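Local atomic coordinates of beta-galactosidase (Bacillus circulans, PDB entry 4MAD), a protein that probably hydrolyses terminal non-reducing beta-D-galactose residues from beta-D-galactosides, as a member of glycosyl hydrolase family 35. Residues M386-Y398 and K451-N463. Sequence-based numbering, arbitrary orientation.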
ATOM      1  N   MET A 386      17.914   3.428  -6.149  1.00 15.69           N
ATOM      2  CA  MET A 386      17.538   4.699  -5.551  1.00 15.42           C
ATOM      3  C   MET A 386      17.708   4.743  -4.040  1.00 15.61           C
ATOM      4  O   MET A 386      17.875   5.744  -3.477  1.00 17.79           O
ATOM      5  CB  MET A 386      16.104   5.102  -5.952  1.00 16.23           C
ATOM      6  CG  MET A 386      15.096   4.242  -5.392  1.00 18.29           C
ATOM      7  SD  MET A 386      13.460   4.965  -5.663  1.00 17.71           S
ATOM      8  CE  MET A 386      13.423   5.201  -7.386  1.00 18.93           C
ATOM      9  N   GLU A 387      17.622   3.599  -3.403  1.00 16.00           N
ATOM     10  CA  GLU A 387      17.756   3.533  -1.969  1.00 16.72           C
ATOM     11  C   GLU A 387      19.148   4.029  -1.515  1.00 18.43           C
ATOM     12  O   GLU A 387      19.311   4.536  -0.434  1.00 16.39           O
ATOM     13  CB  GLU A 387      17.513   2.128  -1.485  1.00 18.20           C
ATOM     14  CG  GLU A 387      16.165   1.598  -1.795  1.00 18.94           C
ATOM     15  CD  GLU A 387      16.055   0.903  -3.124  1.00 22.62           C
ATOM     16  OE1 GLU A 387      17.074   0.792  -3.749  1.00 20.94           O
ATOM     17  OE2 GLU A 387      14.966   0.474  -3.511  1.00 19.61           O
ATOM     18  N   LYS A 388      20.118   3.794  -2.359  1.00 16.99           N
ATOM     19  CA  LYS A 388      21.506   4.181  -2.073  1.00 20.29           C
ATOM     20  C   LYS A 388      21.725   5.681  -2.125  1.00 20.50           C
ATOM     21  O   LYS A 388      22.751   6.161  -1.712  1.00 20.27           O
ATOM     22  CB  LYS A 388      22.510   3.484  -2.987  1.00 19.73           C
ATOM     23  CG  LYS A 388      22.565   2.036  -2.809  1.00 23.97           C
ATOM     24  CD  LYS A 388      23.397   1.617  -1.711  1.00 39.57           C
ATOM     25  CE  LYS A 388      24.845   1.920  -1.934  1.00 42.90           C
ATOM     26  NZ  LYS A 388      25.693   1.604  -0.741  1.00 46.98           N
ATOM     27  N   TYR A 389      20.787   6.370  -2.749  1.00 16.44           N
ATOM     28  CA  TYR A 389      20.828   7.792  -2.862  1.00 18.19           C
ATOM     29  C   TYR A 389      19.900   8.410  -1.800  1.00 16.48           C
ATOM     30  O   TYR A 389      19.694   9.543  -1.811  1.00 18.88           O
ATOM     31  CB  TYR A 389      20.475   8.257  -4.258  1.00 15.95           C
ATOM     32  CG  TYR A 389      21.372   7.737  -5.358  1.00 14.82           C
ATOM     33  CD1 TYR A 389      22.699   8.084  -5.413  1.00 21.10           C
ATOM     34  CD2 TYR A 389      20.899   6.936  -6.332  1.00 15.63           C
ATOM     35  CE1 TYR A 389      23.499   7.629  -6.386  1.00 17.00           C
ATOM     36  CE2 TYR A 389      21.699   6.490  -7.317  1.00 16.68           C
ATOM     37  CZ  TYR A 389      23.028   6.848  -7.338  1.00 18.97           C
ATOM     38  OH  TYR A 389      23.885   6.407  -8.297  1.00 16.12           O
ATOM     39  N   GLY A 390      19.406   7.595  -0.899  1.00 16.69           N
ATOM     40  CA  GLY A 390      18.480   8.026   0.113  1.00 17.16           C
ATOM     41  C   GLY A 390      17.039   8.218  -0.283  1.00 17.66           C
ATOM     42  O   GLY A 390      16.361   8.955   0.353  1.00 16.86           O
ATOM     43  N   GLN A 391      16.600   7.531  -1.322  1.00 15.89           N
ATOM     44  CA  GLN A 391      15.276   7.738  -1.848  1.00 17.72           C
ATOM     45  C   GLN A 391      14.336   6.535  -1.754  1.00 18.71           C
ATOM     46  O   GLN A 391      14.605   5.518  -2.299  1.00 17.70           O
ATOM     47  CB  GLN A 391      15.350   8.137  -3.325  1.00 15.71           C
ATOM     48  CG  GLN A 391      13.989   8.473  -3.915  1.00 17.74           C
ATOM     49  CD  GLN A 391      14.001   8.691  -5.394  1.00 17.94           C
ATOM     50  OE1 GLN A 391      15.035   8.705  -6.003  1.00 18.20           O
ATOM     51  NE2 GLN A 391      12.833   8.875  -5.969  1.00 16.69           N
ATOM     52  N   ALA A 392      13.232   6.700  -1.055  1.00 16.17           N
ATOM     53  CA  ALA A 392      12.247   5.647  -0.934  1.00 17.31           C
ATOM     54  C   ALA A 392      11.342   5.458  -2.113  1.00 18.35           C
ATOM     55  O   ALA A 392      11.250   4.424  -2.639  1.00 19.67           O
ATOM     56  CB  ALA A 392      11.386   5.887   0.305  1.00 13.55           C
ATOM     57  N   TYR A 393      10.689   6.536  -2.496  1.00 16.96           N
ATOM     58  CA  TYR A 393       9.616   6.499  -3.474  1.00 15.25           C
ATOM     59  C   TYR A 393       9.759   7.485  -4.646  1.00 15.98           C
ATOM     60  O   TYR A 393      10.417   8.445  -4.545  1.00 15.75           O
ATOM     61  CB  TYR A 393       8.256   6.698  -2.816  1.00 16.98           C
ATOM     62  CG  TYR A 393       8.018   6.063  -1.474  1.00 15.89           C
ATOM     63  CD1 TYR A 393       8.010   4.709  -1.317  1.00 17.66           C
ATOM     64  CD2 TYR A 393       7.726   6.830  -0.370  1.00 14.91           C
ATOM     65  CE1 TYR A 393       7.770   4.134  -0.122  1.00 16.23           C
ATOM     66  CE2 TYR A 393       7.538   6.274   0.834  1.00 16.72           C
ATOM     67  CZ  TYR A 393       7.523   4.929   0.979  1.00 18.53           C
ATOM     68  OH  TYR A 393       7.346   4.370   2.169  1.00 19.59           O
ATOM     69  N   GLY A 394       9.105   7.165  -5.743  1.00 15.14           N
ATOM     70  CA  GLY A 394       9.004   8.045  -6.882  1.00 13.98           C
ATOM     71  C   GLY A 394       9.802   7.748  -8.128  1.00 15.22           C
ATOM     72  O   GLY A 394       9.880   6.659  -8.513  1.00 15.01           O
ATOM     73  N   PHE A 395      10.415   8.774  -8.708  1.00 15.26           N
ATOM     74  CA  PHE A 395      11.107   8.704  -9.980  1.00 15.37           C
ATOM     75  C   PHE A 395      12.542   9.129  -9.712  1.00 15.70           C
ATOM     76  O   PHE A 395      12.806   9.769  -8.750  1.00 15.45           O
ATOM     77  CB  PHE A 395      10.492   9.669 -11.001  1.00 16.64           C
ATOM     78  CG  PHE A 395       9.055   9.389 -11.348  1.00 15.70           C
ATOM     79  CD1 PHE A 395       8.736   8.672 -12.458  1.00 14.94           C
ATOM     80  CD2 PHE A 395       8.027   9.865 -10.573  1.00 17.17           C
ATOM     81  CE1 PHE A 395       7.470   8.396 -12.768  1.00 18.43           C
ATOM     82  CE2 PHE A 395       6.750   9.595 -10.910  1.00 17.32           C
ATOM     83  CZ  PHE A 395       6.475   8.860 -11.993  1.00 20.01           C
ATOM     84  N   ILE A 396      13.438   8.716 -10.567  1.00 15.62           N
ATOM     85  CA  ILE A 396      14.820   9.122 -10.458  1.00 15.50           C
ATOM     86  C   ILE A 396      15.406   9.220 -11.848  1.00 15.96           C
ATOM     87  O   ILE A 396      15.172   8.409 -12.654  1.00 14.54           O
ATOM     88  CB  ILE A 396      15.610   8.173  -9.557  1.00 14.31           C
ATOM     89  CG1 ILE A 396      17.065   8.577  -9.482  1.00 16.55           C
ATOM     90  CG2 ILE A 396      15.514   6.811 -10.042  1.00 14.04           C
ATOM     91  CD1 ILE A 396      17.759   7.938  -8.457  1.00 16.44           C
ATOM     92  N   VAL A 397      16.149  10.271 -12.074  1.00 16.32           N
ATOM     93  CA  VAL A 397      16.760  10.455 -13.340  1.00 16.54           C
ATOM     94  C   VAL A 397      18.255  10.137 -13.218  1.00 17.32           C
ATOM     95  O   VAL A 397      18.905  10.630 -12.373  1.00 18.23           O
ATOM     96  CB  VAL A 397      16.652  11.892 -13.842  1.00 17.13           C
ATOM     97  CG1 VAL A 397      17.341  12.053 -15.113  1.00 18.87           C
ATOM     98  CG2 VAL A 397      15.251  12.296 -13.986  1.00 21.23           C
ATOM     99  N   TYR A 398      18.729   9.307 -14.121  1.00 15.84           N
ATOM    100  CA  TYR A 398      20.111   8.900 -14.192  1.00 17.07           C
ATOM    101  C   TYR A 398      20.698   9.480 -15.496  1.00 17.88           C
ATOM    102  O   TYR A 398      20.102   9.398 -16.504  1.00 14.36           O
ATOM    103  CB  TYR A 398      20.288   7.387 -14.268  1.00 16.35           C
ATOM    104  CG  TYR A 398      19.915   6.551 -13.057  1.00 20.95           C
ATOM    105  CD1 TYR A 398      20.867   6.156 -12.138  1.00 17.89           C
ATOM    106  CD2 TYR A 398      18.643   6.076 -12.875  1.00 18.10           C
ATOM    107  CE1 TYR A 398      20.531   5.376 -11.080  1.00 16.11           C
ATOM    108  CE2 TYR A 398      18.347   5.308 -11.833  1.00 18.41           C
ATOM    109  CZ  TYR A 398      19.287   4.958 -10.924  1.00 16.33           C
ATOM    110  OH  TYR A 398      18.983   4.198  -9.895  1.00 18.58           O
ATOM    111  N   LYS A 451      24.560  12.688 -24.504  1.00 18.76           N
ATOM    112  CA  LYS A 451      24.037  12.766 -23.168  1.00 19.51           C
ATOM    113  C   LYS A 451      22.864  11.783 -23.025  1.00 19.59           C
ATOM    114  O   LYS A 451      21.843  11.934 -23.647  1.00 20.13           O
ATOM    115  CB  LYS A 451      23.610  14.190 -22.847  1.00 20.99           C
ATOM    116  CG  LYS A 451      23.092  14.392 -21.474  1.00 23.05           C
ATOM    117  CD  LYS A 451      22.376  15.711 -21.353  1.00 32.69           C
ATOM    118  CE  LYS A 451      22.272  16.171 -19.948  1.00 34.81           C
ATOM    119  NZ  LYS A 451      21.800  17.545 -19.790  1.00 33.16           N
ATOM    120  N   LEU A 452      23.083  10.791 -22.182  1.00 16.90           N
ATOM    121  CA  LEU A 452      22.116   9.749 -21.928  1.00 17.50           C
ATOM    122  C   LEU A 452      21.391  10.074 -20.628  1.00 16.27           C
ATOM    123  O   LEU A 452      22.004  10.392 -19.662  1.00 16.69           O
ATOM    124  CB  LEU A 452      22.821   8.416 -21.843  1.00 18.20           C
ATOM    125  CG  LEU A 452      21.965   7.254 -21.397  1.00 17.13           C
ATOM    126  CD1 LEU A 452      20.915   6.980 -22.384  1.00 22.36           C
ATOM    127  CD2 LEU A 452      22.776   6.058 -21.121  1.00 18.75           C
ATOM    128  N   GLN A 453      20.055  10.063 -20.696  1.00 15.46           N
ATOM    129  CA  GLN A 453      19.197  10.278 -19.561  1.00 15.01           C
ATOM    130  C   GLN A 453      18.171   9.147 -19.477  1.00 13.62           C
ATOM    131  O   GLN A 453      17.636   8.766 -20.427  1.00 16.27           O
ATOM    132  CB  GLN A 453      18.467  11.614 -19.682  1.00 15.81           C
ATOM    133  CG  GLN A 453      19.366  12.806 -19.655  1.00 21.20           C
ATOM    134  CD  GLN A 453      18.648  14.093 -19.912  1.00 20.51           C
ATOM    135  OE1 GLN A 453      18.127  14.288 -20.939  1.00 19.11           O
ATOM    136  NE2 GLN A 453      18.644  14.963 -18.938  1.00 20.21           N
ATOM    137  N   ILE A 454      17.989   8.599 -18.307  1.00 15.39           N
ATOM    138  CA  ILE A 454      16.987   7.577 -18.115  1.00 17.15           C
ATOM    139  C   ILE A 454      16.125   7.984 -16.924  1.00 15.23           C
ATOM    140  O   ILE A 454      16.620   8.166 -15.887  1.00 15.54           O
ATOM    141  CB  ILE A 454      17.630   6.245 -17.846  1.00 15.89           C
ATOM    142  CG1 ILE A 454      18.586   5.904 -18.977  1.00 17.09           C
ATOM    143  CG2 ILE A 454      16.624   5.180 -17.737  1.00 15.76           C
ATOM    144  CD1 ILE A 454      19.239   4.539 -18.917  1.00 21.74           C
ATOM    145  N   ILE A 455      14.836   8.109 -17.164  1.00 15.83           N
ATOM    146  CA  ILE A 455      13.881   8.428 -16.126  1.00 16.08           C
ATOM    147  C   ILE A 455      13.216   7.162 -15.630  1.00 15.06           C
ATOM    148  O   ILE A 455      12.431   6.596 -16.310  1.00 18.26           O
ATOM    149  CB  ILE A 455      12.731   9.392 -16.596  1.00 13.61           C
ATOM    150  CG1 ILE A 455      13.314  10.583 -17.331  1.00 17.17           C
ATOM    151  CG2 ILE A 455      11.948   9.856 -15.411  1.00 18.22           C
ATOM    152  CD1 ILE A 455      12.333  11.549 -17.827  1.00 17.70           C
ATOM    153  N   VAL A 456      13.508   6.791 -14.406  1.00 15.06           N
ATOM    154  CA  VAL A 456      13.086   5.532 -13.883  1.00 15.18           C
ATOM    155  C   VAL A 456      11.956   5.712 -12.864  1.00 15.78           C
ATOM    156  O   VAL A 456      12.027   6.589 -12.056  1.00 16.77           O
ATOM    157  CB  VAL A 456      14.231   4.737 -13.264  1.00 15.40           C
ATOM    158  CG1 VAL A 456      13.715   3.432 -12.764  1.00 15.20           C
ATOM    159  CG2 VAL A 456      15.320   4.537 -14.240  1.00 18.97           C
ATOM    160  N   GLU A 457      10.944   4.861 -12.964  1.00 14.81           N
ATOM    161  CA  GLU A 457       9.872   4.852 -12.031  1.00 17.79           C
ATOM    162  C   GLU A 457       9.954   3.613 -11.142  1.00 14.11           C
ATOM    163  O   GLU A 457      10.023   2.546 -11.624  1.00 13.25           O
ATOM    164  CB  GLU A 457       8.512   4.859 -12.707  1.00 16.31           C
ATOM    165  CG  GLU A 457       7.390   5.072 -11.759  1.00 17.40           C
ATOM    166  CD  GLU A 457       5.993   5.077 -12.426  1.00 23.59           C
ATOM    167  OE1 GLU A 457       5.906   4.879 -13.619  1.00 22.68           O
ATOM    168  OE2 GLU A 457       5.012   5.277 -11.735  1.00 21.60           O
ATOM    169  N   ASN A 458       9.909   3.832  -9.830  1.00 14.26           N
ATOM    170  CA  ASN A 458       9.698   2.802  -8.840  1.00 15.82           C
ATOM    171  C   ASN A 458       8.187   2.667  -8.815  1.00 14.49           C
ATOM    172  O   ASN A 458       7.531   3.509  -8.299  1.00 13.56           O
ATOM    173  CB  ASN A 458      10.110   3.277  -7.430  1.00 14.01           C
ATOM    174  CG  ASN A 458       9.608   2.381  -6.287  1.00 13.55           C
ATOM    175  OD1 ASN A 458       8.881   1.480  -6.461  1.00 16.04           O
ATOM    176  ND2 ASN A 458       9.956   2.742  -5.096  1.00 19.95           N
ATOM    177  N   MET A 459       7.680   1.580  -9.362  1.00 13.01           N
ATOM    178  CA  MET A 459       6.253   1.351  -9.500  1.00 15.05           C
ATOM    179  C   MET A 459       5.608   0.674  -8.284  1.00 16.44           C
ATOM    180  O   MET A 459       4.479   0.326  -8.314  1.00 16.05           O
ATOM    181  CB  MET A 459       5.981   0.560 -10.767  1.00 15.54           C
ATOM    182  CG  MET A 459       6.409   1.231 -12.022  1.00 15.62           C
ATOM    183  SD  MET A 459       6.110   0.257 -13.495  1.00 26.68           S
ATOM    184  CE  MET A 459       4.411   0.440 -13.640  1.00 22.84           C
ATOM    185  N   GLY A 460       6.427   0.499  -7.267  1.00 14.24           N
ATOM    186  CA  GLY A 460       6.105  -0.149  -6.026  1.00 16.66           C
ATOM    187  C   GLY A 460       6.835  -1.412  -5.625  1.00 16.46           C
ATOM    188  O   GLY A 460       6.930  -2.297  -6.403  1.00 16.02           O
ATOM    189  N   ARG A 461       7.356  -1.413  -4.410  1.00 15.51           N
ATOM    190  CA  ARG A 461       8.129  -2.525  -3.933  1.00 15.78           C
ATOM    191  C   ARG A 461       7.251  -3.719  -3.624  1.00 15.31           C
ATOM    192  O   ARG A 461       6.283  -3.587  -2.990  1.00 16.51           O
ATOM    193  CB  ARG A 461       9.001  -2.174  -2.724  1.00 16.15           C
ATOM    194  CG  ARG A 461      10.137  -1.226  -2.996  1.00 13.70           C
ATOM    195  CD  ARG A 461      11.225  -1.142  -1.931  1.00 14.88           C
ATOM    196  NE  ARG A 461      12.222  -0.160  -2.315  1.00 16.49           N
ATOM    197  CZ  ARG A 461      11.995   1.123  -2.274  1.00 15.58           C
ATOM    198  NH1 ARG A 461      10.847   1.561  -1.807  1.00 18.41           N
ATOM    199  NH2 ARG A 461      12.902   1.961  -2.657  1.00 16.08           N
ATOM    200  N   ILE A 462       7.685  -4.867  -4.094  1.00 13.60           N
ATOM    201  CA  ILE A 462       7.053  -6.134  -3.908  1.00 12.97           C
ATOM    202  C   ILE A 462       6.829  -6.403  -2.426  1.00 16.23           C
ATOM    203  O   ILE A 462       7.613  -6.105  -1.622  1.00 15.84           O
ATOM    204  CB  ILE A 462       7.905  -7.269  -4.506  1.00 15.75           C
ATOM    205  CG1 ILE A 462       7.804  -7.213  -6.011  1.00 12.60           C
ATOM    206  CG2 ILE A 462       7.437  -8.612  -4.052  1.00 20.72           C
ATOM    207  CD1 ILE A 462       8.880  -7.888  -6.721  1.00 15.03           C
ATOM    208  N   ASN A 463       5.656  -6.911  -2.147  1.00 14.71           N
ATOM    209  CA  ASN A 463       5.205  -7.120  -0.786  1.00 16.12           C
ATOM    210  C   ASN A 463       4.894  -8.551  -0.370  1.00 17.02           C
ATOM    211  O   ASN A 463       4.428  -8.746   0.654  1.00 15.43           O
ATOM    212  CB  ASN A 463       3.989  -6.245  -0.470  1.00 13.61           C
ATOM    213  CG  ASN A 463       2.741  -6.635  -1.253  1.00 13.37           C
ATOM    214  OD1 ASN A 463       1.969  -7.537  -0.866  1.00 17.24           O
ATOM    215  ND2 ASN A 463       2.539  -5.944  -2.333  1.00  8.90           N
TER
HETATM  216  O   HOH W   1       7.447   4.792  -6.076  1.00 18.63           O
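Arg461 reaches into the turn of 386-398 with an extended chain and turns its guanidinium to two acceptors in this segment. Side-on, Arg461 NE and NH2 both point at one carboxylate oxygen of Glu387, the shorter bond of this salt bridge being NH2 to OE2 at 2.7 Å. End-on, Arg461 NH1 and NH2 converge on Ala392 O, each 3.0 Å away. All four bonds run close to the guanidinium plane, which fixes its rotation, while the Glu387 carboxylate is turned 63° from it. A bend at chi2 (89°) swings that carboxylate round to meet the arginine. Lys472 N also donates to Glu387 OE2, and Glu114 from the barrel domain pairs with Arg461 NH1, so the arginine ties this beta domain to the catalytic barrel. Asn458 closes its own Asx turn through OD1 and Gly460 N (2.8 Å); its ND2 makes a weak bond to Ala392 O, and the Met386 methyl CE packs on its CB. A water bridges Gly394 N and Asn458 O.

Beyond the turn the two segments pair as neighbouring antiparallel strands of the first all-beta domain, 395-398 against 451-457, with Ile396-Val456 and Tyr398-Ile454 as hydrogen-bonded pairs. On the face that carries these four residues, Val456 CG2 meets the Tyr398 ring at its edge, 3.9 Å from CD2, while Ile396 CG1 sits on one ring face, offset toward the rim; the tyrosine hydroxyl bonds to Leu384 O. On the face of Phe395 and Glu457, the Phe395 ring lies alongside Glu457, its CE1 3.5 Å from Glu457 CG and its plane 24° from the carboxylate, whose oxygens form salt bridges with Lys537 and Arg549.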